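Local coordinates for protein ATP phosphoribosyltransferase (Methanobacterium thermoautotrophicum, PDB 2VD3) that probably catalyses the condensation of ATP with 5-phosphoribose 1-diphosphate, the first step of histidine biosynthesis, and is inhibited by histidine, at residues A[220-225]-A[276-281]; A[229-234]-A[269-274]; A[117-122]-A[153-158]; A[98-103]-A[174-179]. All blocks are in the same frame, centred on the assembly; numbering follows the deposited sequence. Where two conformers were deposited one is given.

Contact 1: residues A[220-225]-A[276-281]; sequences MLNIDR and ARDILV. With HIS (histidine), chain C.
The amide of N222 stands at 74° to the carboxylate of D278, and the two side chains cross obliquely. ND2 nevertheless gives a nearly straight hydrogen bond of 2.9 Å to the anti lone pair of D278 OD2, an oxygen also bonded to T239 of a second subunit. A second bond from N222 ND2 reaches OXT of the bound histidine at 2.7 Å, while N222 OD1 accepts from the ligand's N (3.1 Å). M220 and L280 cross beside the imidazole: M220 CB lies 3.7 Å from the ligand's CE1, L280 CD1 3.8 Å from its CD2. The backbone O of D278 receives the ligand's NE2 at 3.0 Å. An alanine at N222 would probably loosen the inhibitor, losing both bonds to its amino acid head group and the tie to D278. Farther along, D224 and R277 form only a long salt bridge, their planes 22° apart. Antiparallel backbone pairs M220-L280 and N222-R277 are out of step by one residue, a beta bulge. This is an edge-strand pairing of a ferredoxin-like βαββαβ domain, continued by a strand of the second subunit and forming one side of a histidine inhibitor site that the second subunit completes.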
# COMPACT_ATOMS: atom_id res chain seq x y z
N MET A 220 -17.45 -16.13 -37.49
CA MET A 220 -18.77 -16.37 -38.10
C MET A 220 -19.15 -15.22 -39.03
O MET A 220 -18.85 -14.06 -38.74
CB MET A 220 -19.85 -16.51 -37.03
CG MET A 220 -19.62 -17.58 -36.00
SD MET A 220 -20.63 -17.35 -34.53
CE MET A 220 -22.18 -18.13 -34.98
N LEU A 221 -19.84 -15.54 -40.12
CA LEU A 221 -20.27 -14.54 -41.10
C LEU A 221 -21.52 -14.97 -41.86
O LEU A 221 -21.80 -16.16 -42.00
CB LEU A 221 -19.14 -14.23 -42.10
CG LEU A 221 -18.51 -15.35 -42.94
CD1 LEU A 221 -19.38 -15.81 -44.11
CD2 LEU A 221 -17.17 -14.88 -43.46
N ASN A 222 -22.26 -13.98 -42.34
CA ASN A 222 -23.38 -14.21 -43.25
C ASN A 222 -22.94 -13.94 -44.69
O ASN A 222 -22.41 -12.87 -45.00
CB ASN A 222 -24.56 -13.31 -42.87
CG ASN A 222 -25.19 -13.69 -41.54
OD1 ASN A 222 -25.27 -14.87 -41.19
ND2 ASN A 222 -25.66 -12.69 -40.81
N ILE A 223 -23.15 -14.92 -45.57
CA ILE A 223 -22.80 -14.79 -46.98
C ILE A 223 -23.96 -15.19 -47.87
O ILE A 223 -24.68 -16.14 -47.57
CB ILE A 223 -21.50 -15.58 -47.34
CG1 ILE A 223 -20.99 -15.22 -48.74
CG2 ILE A 223 -21.71 -17.07 -47.26
CD1 ILE A 223 -20.37 -13.85 -48.85
N ASP A 224 -24.14 -14.46 -48.97
CA ASP A 224 -25.07 -14.87 -50.01
C ASP A 224 -24.48 -16.09 -50.71
O ASP A 224 -23.28 -16.13 -51.01
CB ASP A 224 -25.34 -13.72 -50.99
CG ASP A 224 -25.92 -12.48 -50.30
OD1 ASP A 224 -27.15 -12.28 -50.38
OD2 ASP A 224 -25.15 -11.73 -49.67
N ARG A 225 -25.34 -17.08 -50.95
CA ARG A 225 -24.95 -18.39 -51.49
C ARG A 225 -24.12 -18.34 -52.78
O ARG A 225 -23.27 -19.21 -53.01
CB ARG A 225 -26.19 -19.25 -51.72
CG ARG A 225 -25.95 -20.73 -51.70
CD ARG A 225 -27.19 -21.45 -51.24
NE ARG A 225 -26.88 -22.81 -50.82
CZ ARG A 225 -27.64 -23.53 -49.98
NH1 ARG A 225 -27.27 -24.76 -49.66
NH2 ARG A 225 -28.74 -23.01 -49.47
N ALA A 276 -19.08 -10.94 -47.77
CA ALA A 276 -19.32 -11.33 -46.39
C ALA A 276 -19.76 -10.12 -45.57
O ALA A 276 -19.21 -9.03 -45.71
CB ALA A 276 -18.08 -11.94 -45.78
N ARG A 277 -20.79 -10.32 -44.76
CA ARG A 277 -21.21 -9.31 -43.79
C ARG A 277 -21.40 -9.91 -42.40
O ARG A 277 -21.37 -11.14 -42.25
CB ARG A 277 -22.46 -8.54 -44.27
CG ARG A 277 -23.61 -9.38 -44.79
CD ARG A 277 -24.49 -8.53 -45.71
NE ARG A 277 -25.43 -9.32 -46.51
CZ ARG A 277 -26.75 -9.34 -46.33
NH1 ARG A 277 -27.52 -10.09 -47.11
NH2 ARG A 277 -27.31 -8.61 -45.36
N ASP A 278 -21.55 -9.04 -41.41
CA ASP A 278 -21.83 -9.42 -40.01
C ASP A 278 -20.78 -10.36 -39.44
O ASP A 278 -21.10 -11.40 -38.85
CB ASP A 278 -23.23 -10.03 -39.89
CG ASP A 278 -24.25 -9.31 -40.75
OD1 ASP A 278 -24.31 -8.07 -40.69
OD2 ASP A 278 -24.99 -10.00 -41.49
N ILE A 279 -19.52 -10.00 -39.63
CA ILE A 279 -18.42 -10.85 -39.21
C ILE A 279 -18.24 -10.80 -37.69
O ILE A 279 -18.01 -9.74 -37.11
CB ILE A 279 -17.10 -10.50 -39.93
CG1 ILE A 279 -17.32 -10.45 -41.45
CG2 ILE A 279 -16.03 -11.53 -39.57
CD1 ILE A 279 -16.18 -9.79 -42.21
N LEU A 280 -18.37 -11.97 -37.08
CA LEU A 280 -18.27 -12.11 -35.64
C LEU A 280 -17.02 -12.87 -35.31
O LEU A 280 -16.65 -13.84 -36.01
CB LEU A 280 -19.48 -12.87 -35.07
CG LEU A 280 -20.88 -12.65 -35.65
CD1 LEU A 280 -21.85 -13.52 -34.90
CD2 LEU A 280 -21.30 -11.18 -35.62
N VAL A 281 -16.36 -12.43 -34.25
CA VAL A 281 -15.23 -13.14 -33.70
C VAL A 281 -15.65 -13.55 -32.30
O VAL A 281 -15.87 -12.69 -31.45
CB VAL A 281 -13.95 -12.29 -33.69
CG1 VAL A 281 -12.76 -13.13 -33.25
CG2 VAL A 281 -13.68 -11.70 -35.09
N HIS C . -27.26 -15.23 -38.80
CA HIS C . -27.23 -14.57 -37.46
C HIS C . -27.38 -13.06 -37.58
O HIS C . -27.60 -12.37 -36.59
CB HIS C . -25.93 -14.90 -36.71
CG HIS C . -24.69 -14.57 -37.49
ND1 HIS C . -23.81 -15.54 -37.93
CD2 HIS C . -24.18 -13.38 -37.89
CE1 HIS C . -22.82 -14.96 -38.59
NE2 HIS C . -23.02 -13.65 -38.58
OXT HIS C . -27.28 -12.49 -38.68

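Contact 2: residues A[229-234]-A[269-274]; sequences DRVRAL and NRLKAV
R230 starts with CG anti to the carbonyl carbon, runs on extended, and then bends at chi3 (-62°), which lays its guanidinium beside V274. V274 has an unusual chi1 of 145°, off the staggered positions, and so spreads its methyls between two residues of helix 228-234. CG2 sits over one face of the guanidinium, displaced toward its rim, 3.4 Å from R230 NE. It also touches R230 CB at 3.8 Å, so the arginine passes obliquely over the valine with its aliphatic part as well as its flat head. R230 NH1 is hydrogen-bonded to OD1 of N227, just before the helix. The other methyl, V274 CG1, meets V231 CG2 at 3.9 Å.

One turn on in helix 228-234, L234 meets L271, one turn back from V274; both have CG beside the backbone N and chi2 near anti. This places L234 CD1 against L271 CD2 (3.8 Å). L234 crosses R270 at about a right angle: CD2 leans on R270 CB at 3.8 Å, and CD1 packs against the backbone R270 O at 3.5 Å. The two helices thus meet through methyl groups, the stems of two arginines and the R230 guanidinium, without polar bonds between these segments. The inner side is closed by the sheet, V231 reaching I223 and L271 reaching L221, whereas R230 and R270 lie at the solvent-exposed margin. Together with the βαββαβ order of the chain, two helices on one face of a four-stranded antiparallel sheet mark the ferredoxin-like fold of the HisG C-terminal domain.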
# COMPACT_ATOMS: atom_id res chain seq x y z
N ASP A 229 -18.60 -20.16 -52.42
CA ASP A 229 -17.40 -20.85 -52.90
C ASP A 229 -16.08 -20.14 -52.52
O ASP A 229 -15.15 -20.78 -52.03
CB ASP A 229 -17.47 -21.09 -54.41
CG ASP A 229 -17.80 -19.83 -55.20
OD1 ASP A 229 -18.41 -18.89 -54.62
OD2 ASP A 229 -17.46 -19.78 -56.40
N ARG A 230 -16.02 -18.83 -52.74
CA ARG A 230 -14.81 -18.06 -52.42
C ARG A 230 -14.54 -18.01 -50.91
O ARG A 230 -13.39 -17.86 -50.48
CB ARG A 230 -14.87 -16.66 -53.03
CG ARG A 230 -14.62 -16.64 -54.54
CD ARG A 230 -14.64 -15.23 -55.12
NE ARG A 230 -15.93 -14.57 -54.94
CZ ARG A 230 -16.28 -13.43 -55.53
NH1 ARG A 230 -17.47 -12.91 -55.29
NH2 ARG A 230 -15.45 -12.81 -56.36
N VAL A 231 -15.60 -18.15 -50.11
CA VAL A 231 -15.49 -18.20 -48.65
C VAL A 231 -14.86 -19.52 -48.16
O VAL A 231 -14.18 -19.54 -47.13
CB VAL A 231 -16.86 -17.95 -47.96
CG1 VAL A 231 -16.74 -18.02 -46.44
CG2 VAL A 231 -17.42 -16.59 -48.38
N ARG A 232 -15.09 -20.61 -48.90
CA ARG A 232 -14.45 -21.92 -48.64
C ARG A 232 -12.94 -21.78 -48.68
O ARG A 232 -12.26 -22.16 -47.73
CB ARG A 232 -14.84 -22.96 -49.70
CG ARG A 232 -16.27 -23.41 -49.70
CD ARG A 232 -16.53 -24.37 -50.87
N ALA A 233 -12.43 -21.24 -49.78
CA ALA A 233 -11.00 -21.06 -49.99
C ALA A 233 -10.35 -20.09 -49.00
O ALA A 233 -9.15 -20.17 -48.75
CB ALA A 233 -10.72 -20.63 -51.44
N LEU A 234 -11.15 -19.18 -48.45
CA LEU A 234 -10.64 -18.18 -47.50
C LEU A 234 -10.64 -18.69 -46.05
O LEU A 234 -9.79 -18.30 -45.25
CB LEU A 234 -11.44 -16.88 -47.60
CG LEU A 234 -11.38 -16.04 -48.88
CD1 LEU A 234 -12.37 -14.90 -48.79
CD2 LEU A 234 -9.98 -15.51 -49.19
N ASN A 269 -10.67 -8.30 -44.67
CA ASN A 269 -10.65 -7.57 -45.95
C ASN A 269 -10.96 -8.47 -47.14
O ASN A 269 -11.69 -8.07 -48.05
CB ASN A 269 -9.30 -6.87 -46.16
CG ASN A 269 -8.79 -6.18 -44.90
OD1 ASN A 269 -9.54 -5.94 -43.96
ND2 ASN A 269 -7.50 -5.86 -44.88
N ARG A 270 -10.41 -9.68 -47.13
CA ARG A 270 -10.70 -10.70 -48.14
C ARG A 270 -12.15 -11.19 -48.10
O ARG A 270 -12.75 -11.46 -49.14
CB ARG A 270 -9.71 -11.86 -48.01
CG ARG A 270 -8.53 -11.77 -48.98
CD ARG A 270 -7.31 -12.54 -48.49
NE ARG A 270 -6.21 -11.66 -48.07
CZ ARG A 270 -5.06 -11.51 -48.73
NH1 ARG A 270 -4.82 -12.20 -49.85
NH2 ARG A 270 -4.13 -10.68 -48.27
N LEU A 271 -12.72 -11.30 -46.90
CA LEU A 271 -14.12 -11.68 -46.74
C LEU A 271 -15.09 -10.59 -47.20
O LEU A 271 -16.04 -10.88 -47.94
CB LEU A 271 -14.44 -12.10 -45.30
CG LEU A 271 -13.77 -13.35 -44.72
CD1 LEU A 271 -14.02 -13.45 -43.21
CD2 LEU A 271 -14.19 -14.63 -45.45
N LYS A 272 -14.85 -9.35 -46.77
CA LYS A 272 -15.69 -8.20 -47.14
C LYS A 272 -15.76 -7.97 -48.65
O LYS A 272 -16.83 -7.69 -49.19
CB LYS A 272 -15.21 -6.92 -46.44
CG LYS A 272 -15.41 -6.89 -44.92
CD LYS A 272 -16.88 -6.81 -44.52
CE LYS A 272 -17.48 -5.44 -44.82
NZ LYS A 272 -18.96 -5.49 -44.70
N ALA A 273 -14.61 -8.10 -49.31
CA ALA A 273 -14.49 -7.95 -50.76
C ALA A 273 -15.26 -9.03 -51.54
O ALA A 273 -15.51 -8.88 -52.74
CB ALA A 273 -13.02 -7.93 -51.17
N VAL A 274 -15.63 -10.11 -50.86
CA VAL A 274 -16.37 -11.22 -51.48
C VAL A 274 -17.88 -11.18 -51.17
O VAL A 274 -18.67 -11.91 -51.76
CB VAL A 274 -15.70 -12.59 -51.14
CG1 VAL A 274 -16.72 -13.73 -50.96
CG2 VAL A 274 -14.67 -12.95 -52.21

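Contact 3: residues A[117-122]-A[153-158]; sequences VIATEF and GVADLI
A119 and A155 meet methyl to methyl, their CB atoms 3.6 Å apart, at the centre of a small apolar cluster. V117, on the same face of its strand as A119, adds CG1 to A155 CB at 4.0 Å; with CG1 anti to the backbone N (chi1 177°), that methyl also comes to 3.4 Å from V154 O. On the reverse face I118 and L157 lie side by side and point the same way, I118 CG1 touching L157 CD1 at 3.8 Å. I118 goes on to L98 and L157 to A100, both on strand 94-101.

Between the two faces runs a short parallel pairing, I118 with L157 and A119 with I158. V117 O takes the N-H of L157 at 2.9 Å nearly along its C=O axis, and L157 O accepts from A119 N at 2.8 Å. Strand 117-120 also pairs in parallel with 138-141, to which it is joined through helix 123-132: a beta-alpha-beta crossover, consistent with the periplasmic-binding-protein-like architecture of this catalytic region.

At the start of the strand a side chain joins the hydrogen bonding. D156, with CG beside its own backbone N (chi1 -53°), swings its carboxylate round so that OD2 accepts an almost linear bond from V117 N, 3.0 Å long, through the anti lone pair. The N-H of D156 itself makes a weak bond back to V117 O, which therefore receives two donors. D156 lies at the exposed margin, where OD1 is hydrogen-bonded to a methylpentanediol probably derived from the crystallisation liquor.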
# COMPACT_ATOMS: atom_id res chain seq x y z
N VAL A 117 34.15 -9.30 -12.74
CA VAL A 117 33.08 -9.52 -11.77
C VAL A 117 31.73 -9.42 -12.47
O VAL A 117 31.48 -8.47 -13.23
CB VAL A 117 33.17 -8.54 -10.57
CG1 VAL A 117 32.00 -8.73 -9.63
CG2 VAL A 117 34.50 -8.74 -9.83
N ILE A 118 30.88 -10.42 -12.25
CA ILE A 118 29.52 -10.42 -12.77
C ILE A 118 28.52 -10.46 -11.63
O ILE A 118 28.58 -11.36 -10.78
CB ILE A 118 29.25 -11.63 -13.70
CG1 ILE A 118 30.29 -11.68 -14.83
CG2 ILE A 118 27.82 -11.56 -14.27
CD1 ILE A 118 30.43 -13.06 -15.47
N ALA A 119 27.61 -9.48 -11.61
CA ALA A 119 26.55 -9.42 -10.63
C ALA A 119 25.29 -10.07 -11.19
O ALA A 119 24.95 -9.90 -12.36
CB ALA A 119 26.25 -7.97 -10.24
N THR A 120 24.60 -10.83 -10.34
CA THR A 120 23.49 -11.64 -10.80
C THR A 120 22.48 -11.87 -9.68
O THR A 120 22.78 -11.69 -8.50
CB THR A 120 23.99 -12.99 -11.35
OG1 THR A 120 22.91 -13.68 -12.01
CG2 THR A 120 24.55 -13.87 -10.24
N GLU A 121 21.27 -12.25 -10.07
CA GLU A 121 20.32 -12.78 -9.11
C GLU A 121 20.28 -14.29 -9.26
O GLU A 121 19.64 -14.98 -8.48
CB GLU A 121 18.94 -12.17 -9.29
CG GLU A 121 18.93 -10.67 -9.05
CD GLU A 121 17.53 -10.10 -9.04
OE1 GLU A 121 17.27 -9.20 -9.86
OE2 GLU A 121 16.70 -10.56 -8.23
N PHE A 122 21.01 -14.80 -10.26
CA PHE A 122 21.01 -16.22 -10.61
C PHE A 122 22.43 -16.81 -10.63
O PHE A 122 22.92 -17.18 -11.69
CB PHE A 122 20.32 -16.44 -11.97
CG PHE A 122 18.88 -16.02 -11.98
CD1 PHE A 122 18.53 -14.70 -12.26
CD2 PHE A 122 17.88 -16.93 -11.68
CE1 PHE A 122 17.20 -14.30 -12.25
CE2 PHE A 122 16.54 -16.55 -11.68
CZ PHE A 122 16.20 -15.22 -11.96
N GLY A 153 30.23 0.42 -8.89
CA GLY A 153 31.55 -0.24 -8.87
C GLY A 153 31.62 -1.62 -8.24
O GLY A 153 32.71 -2.07 -7.87
N VAL A 154 30.48 -2.30 -8.11
CA VAL A 154 30.43 -3.66 -7.56
C VAL A 154 30.78 -4.69 -8.61
O VAL A 154 31.42 -5.70 -8.30
CB VAL A 154 29.03 -4.00 -6.97
CG1 VAL A 154 28.89 -5.50 -6.73
CG2 VAL A 154 28.80 -3.25 -5.68
N ALA A 155 30.38 -4.42 -9.85
CA ALA A 155 30.55 -5.37 -10.95
C ALA A 155 30.96 -4.71 -12.26
O ALA A 155 30.64 -3.55 -12.50
CB ALA A 155 29.27 -6.17 -11.15
N ASP A 156 31.65 -5.47 -13.10
CA ASP A 156 31.92 -5.09 -14.48
C ASP A 156 30.74 -5.46 -15.37
O ASP A 156 30.33 -4.69 -16.23
CB ASP A 156 33.19 -5.77 -15.00
CG ASP A 156 34.38 -5.56 -14.09
OD1 ASP A 156 34.80 -4.40 -13.89
OD2 ASP A 156 34.91 -6.57 -13.57
N LEU A 157 30.18 -6.65 -15.13
CA LEU A 157 29.06 -7.17 -15.91
C LEU A 157 27.88 -7.57 -15.03
O LEU A 157 28.01 -7.77 -13.82
CB LEU A 157 29.48 -8.38 -16.74
CG LEU A 157 30.70 -8.27 -17.65
CD1 LEU A 157 31.25 -9.65 -17.94
CD2 LEU A 157 30.32 -7.55 -18.93
N ILE A 158 26.71 -7.68 -15.66
CA ILE A 158 25.51 -8.08 -14.95
C ILE A 158 24.78 -9.14 -15.74
O ILE A 158 25.06 -9.35 -16.92
CB ILE A 158 24.56 -6.87 -14.66
CG1 ILE A 158 23.89 -6.37 -15.95
CG2 ILE A 158 25.31 -5.73 -13.97
CD1 ILE A 158 22.57 -5.65 -15.73

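Contact 4: residues A[98-103]-A[174-179]; sequences LAAPED and RVIDTI. With MG (magnesium ion), chain M.
Strand segments 98-101 and 174-179 run antiparallel, their directions 148° apart, and a classic beta bulge sets both I176 and D177 opposite L98. The pairing belongs to a periplasmic-binding-protein-like fold: strand 173-188 pairs here with 94-101 and, elsewhere along its length, with 84-88 and 68-72, so that it links separate parts of the mixed sheet. At the bulge L98 O takes two donors, a tight one from I176 N (2.8 Å) and a longer one from D177 N (3.3 Å). L98 N returns a bond to D177 O, approaching from above the carbonyl plane. Beyond the bulge A100 and R174 are joined by a regular hydrogen-bonded pair.

I176 holds CG1 in the crowded position between backbone N and carbonyl carbon (chi1 60°), which brings CD1 across to L98. The two side chains cross obliquely, with L98 CD2 at 3.5 Å from I176 CD1. From beyond the bulge, I179 CD1 comes to 4.0 Å from L98 CB. R174 bends at chi3 (66°) and turns the edge of its guanidinium to the chain after the strand: NH1 donates to E102 O over a very short 2.5 Å, in plane and on a lone pair. NH2 has a weak bond to I106 O, whereas the carboxylate of E102 goes to H172. An alanine at R174 would probably leave the chain at E102 less firmly held, having lost the NH1 bond to its carbonyl. D177 splits its carboxylate: OD2 bonds to Y129, and OD1 coordinates the magnesium ion at 2.4 Å.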
# COMPACT_ATOMS: atom_id res chain seq x y z
N LEU A 98 23.46 -11.77 -20.48
CA LEU A 98 24.68 -11.20 -19.92
C LEU A 98 24.88 -9.85 -20.59
O LEU A 98 24.89 -9.76 -21.81
CB LEU A 98 25.88 -12.11 -20.19
CG LEU A 98 27.21 -11.79 -19.49
CD1 LEU A 98 27.12 -11.96 -17.98
CD2 LEU A 98 28.31 -12.67 -20.05
N ALA A 99 25.02 -8.81 -19.78
CA ALA A 99 25.10 -7.44 -20.28
C ALA A 99 26.31 -6.68 -19.73
O ALA A 99 26.77 -6.96 -18.62
CB ALA A 99 23.81 -6.69 -19.99
N ALA A 100 26.80 -5.74 -20.53
CA ALA A 100 27.95 -4.91 -20.16
C ALA A 100 27.64 -3.42 -20.35
O ALA A 100 26.84 -3.08 -21.22
CB ALA A 100 29.16 -5.31 -20.99
N PRO A 101 28.24 -2.54 -19.51
CA PRO A 101 28.26 -1.09 -19.79
C PRO A 101 28.56 -0.83 -21.26
O PRO A 101 29.59 -1.26 -21.75
CB PRO A 101 29.42 -0.60 -18.92
CG PRO A 101 29.37 -1.51 -17.73
CD PRO A 101 28.87 -2.85 -18.22
N GLU A 102 27.65 -0.14 -21.95
CA GLU A 102 27.70 -0.04 -23.41
C GLU A 102 29.05 0.44 -23.97
O GLU A 102 29.45 0.03 -25.06
CB GLU A 102 26.55 0.82 -23.96
CG GLU A 102 26.75 2.34 -23.86
CD GLU A 102 25.48 3.13 -24.16
OE1 GLU A 102 24.38 2.54 -24.10
OE2 GLU A 102 25.59 4.33 -24.45
N ASP A 103 29.75 1.28 -23.21
CA ASP A 103 31.05 1.80 -23.62
C ASP A 103 32.21 0.84 -23.38
O ASP A 103 33.37 1.18 -23.63
CB ASP A 103 31.34 3.14 -22.92
CG ASP A 103 30.40 4.25 -23.38
OD1 ASP A 103 30.27 4.44 -24.60
OD2 ASP A 103 29.81 4.93 -22.51
N ARG A 174 24.53 -3.03 -22.93
CA ARG A 174 24.38 -3.81 -24.15
C ARG A 174 24.43 -5.31 -23.86
O ARG A 174 25.32 -5.77 -23.13
CB ARG A 174 25.46 -3.40 -25.14
CG ARG A 174 25.52 -4.22 -26.42
CD ARG A 174 26.74 -3.86 -27.26
NE ARG A 174 28.00 -4.23 -26.62
CZ ARG A 174 28.88 -3.36 -26.12
NH1 ARG A 174 28.65 -2.06 -26.19
NH2 ARG A 174 30.01 -3.80 -25.57
N VAL A 175 23.49 -6.06 -24.43
CA VAL A 175 23.45 -7.53 -24.31
C VAL A 175 24.65 -8.11 -25.05
O VAL A 175 24.80 -7.89 -26.25
CB VAL A 175 22.16 -8.13 -24.92
CG1 VAL A 175 22.19 -9.65 -24.87
CG2 VAL A 175 20.92 -7.62 -24.20
N ILE A 176 25.51 -8.83 -24.33
CA ILE A 176 26.66 -9.47 -24.99
C ILE A 176 26.52 -10.99 -25.10
O ILE A 176 27.33 -11.65 -25.74
CB ILE A 176 28.05 -9.01 -24.40
CG1 ILE A 176 28.18 -9.33 -22.91
CG2 ILE A 176 28.26 -7.52 -24.64
CD1 ILE A 176 29.09 -10.49 -22.62
N ASP A 177 25.45 -11.53 -24.50
CA ASP A 177 25.04 -12.92 -24.69
C ASP A 177 23.70 -13.22 -24.02
O ASP A 177 23.27 -12.51 -23.11
CB ASP A 177 26.10 -13.90 -24.17
CG ASP A 177 26.06 -15.24 -24.89
OD1 ASP A 177 25.11 -15.48 -25.68
OD2 ASP A 177 26.98 -16.05 -24.68
N THR A 178 23.04 -14.27 -24.51
CA THR A 178 21.86 -14.81 -23.85
C THR A 178 22.26 -16.08 -23.11
O THR A 178 22.80 -17.01 -23.70
CB THR A 178 20.70 -15.09 -24.85
OG1 THR A 178 20.33 -13.87 -25.50
CG2 THR A 178 19.48 -15.64 -24.12
N ILE A 179 22.01 -16.10 -21.80
CA ILE A 179 22.38 -17.25 -20.96
C ILE A 179 21.31 -18.33 -20.96
O ILE A 179 21.61 -19.51 -21.01
CB ILE A 179 22.68 -16.80 -19.51
CG1 ILE A 179 23.65 -15.61 -19.51
CG2 ILE A 179 23.24 -17.95 -18.70
CD1 ILE A 179 23.81 -14.93 -18.17
MG MG M . 25.39 -17.77 -26.43

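Overall arrangement
The four contacts form two pairs in different parts of the chain. Contacts 1 and 2, centres 10 Å apart, are the sheet and helix layers of the C-terminal domain; L221 packs on L271 and I223 on V231, while A276 N lies 3.0 Å from L271 O, a probable hydrogen bond. The inhibitor histidine sits on contact 1, about 10 Å from the L271 side chain of contact 2. Contacts 3 and 4, centres 11 Å apart, are joined in one sheet, with I158 O 2.9 Å from A99 N. About 34 Å separates the nearest atoms of contacts 1 and 4 within the chain, consistent with an inhibitor site remote from the catalytic region.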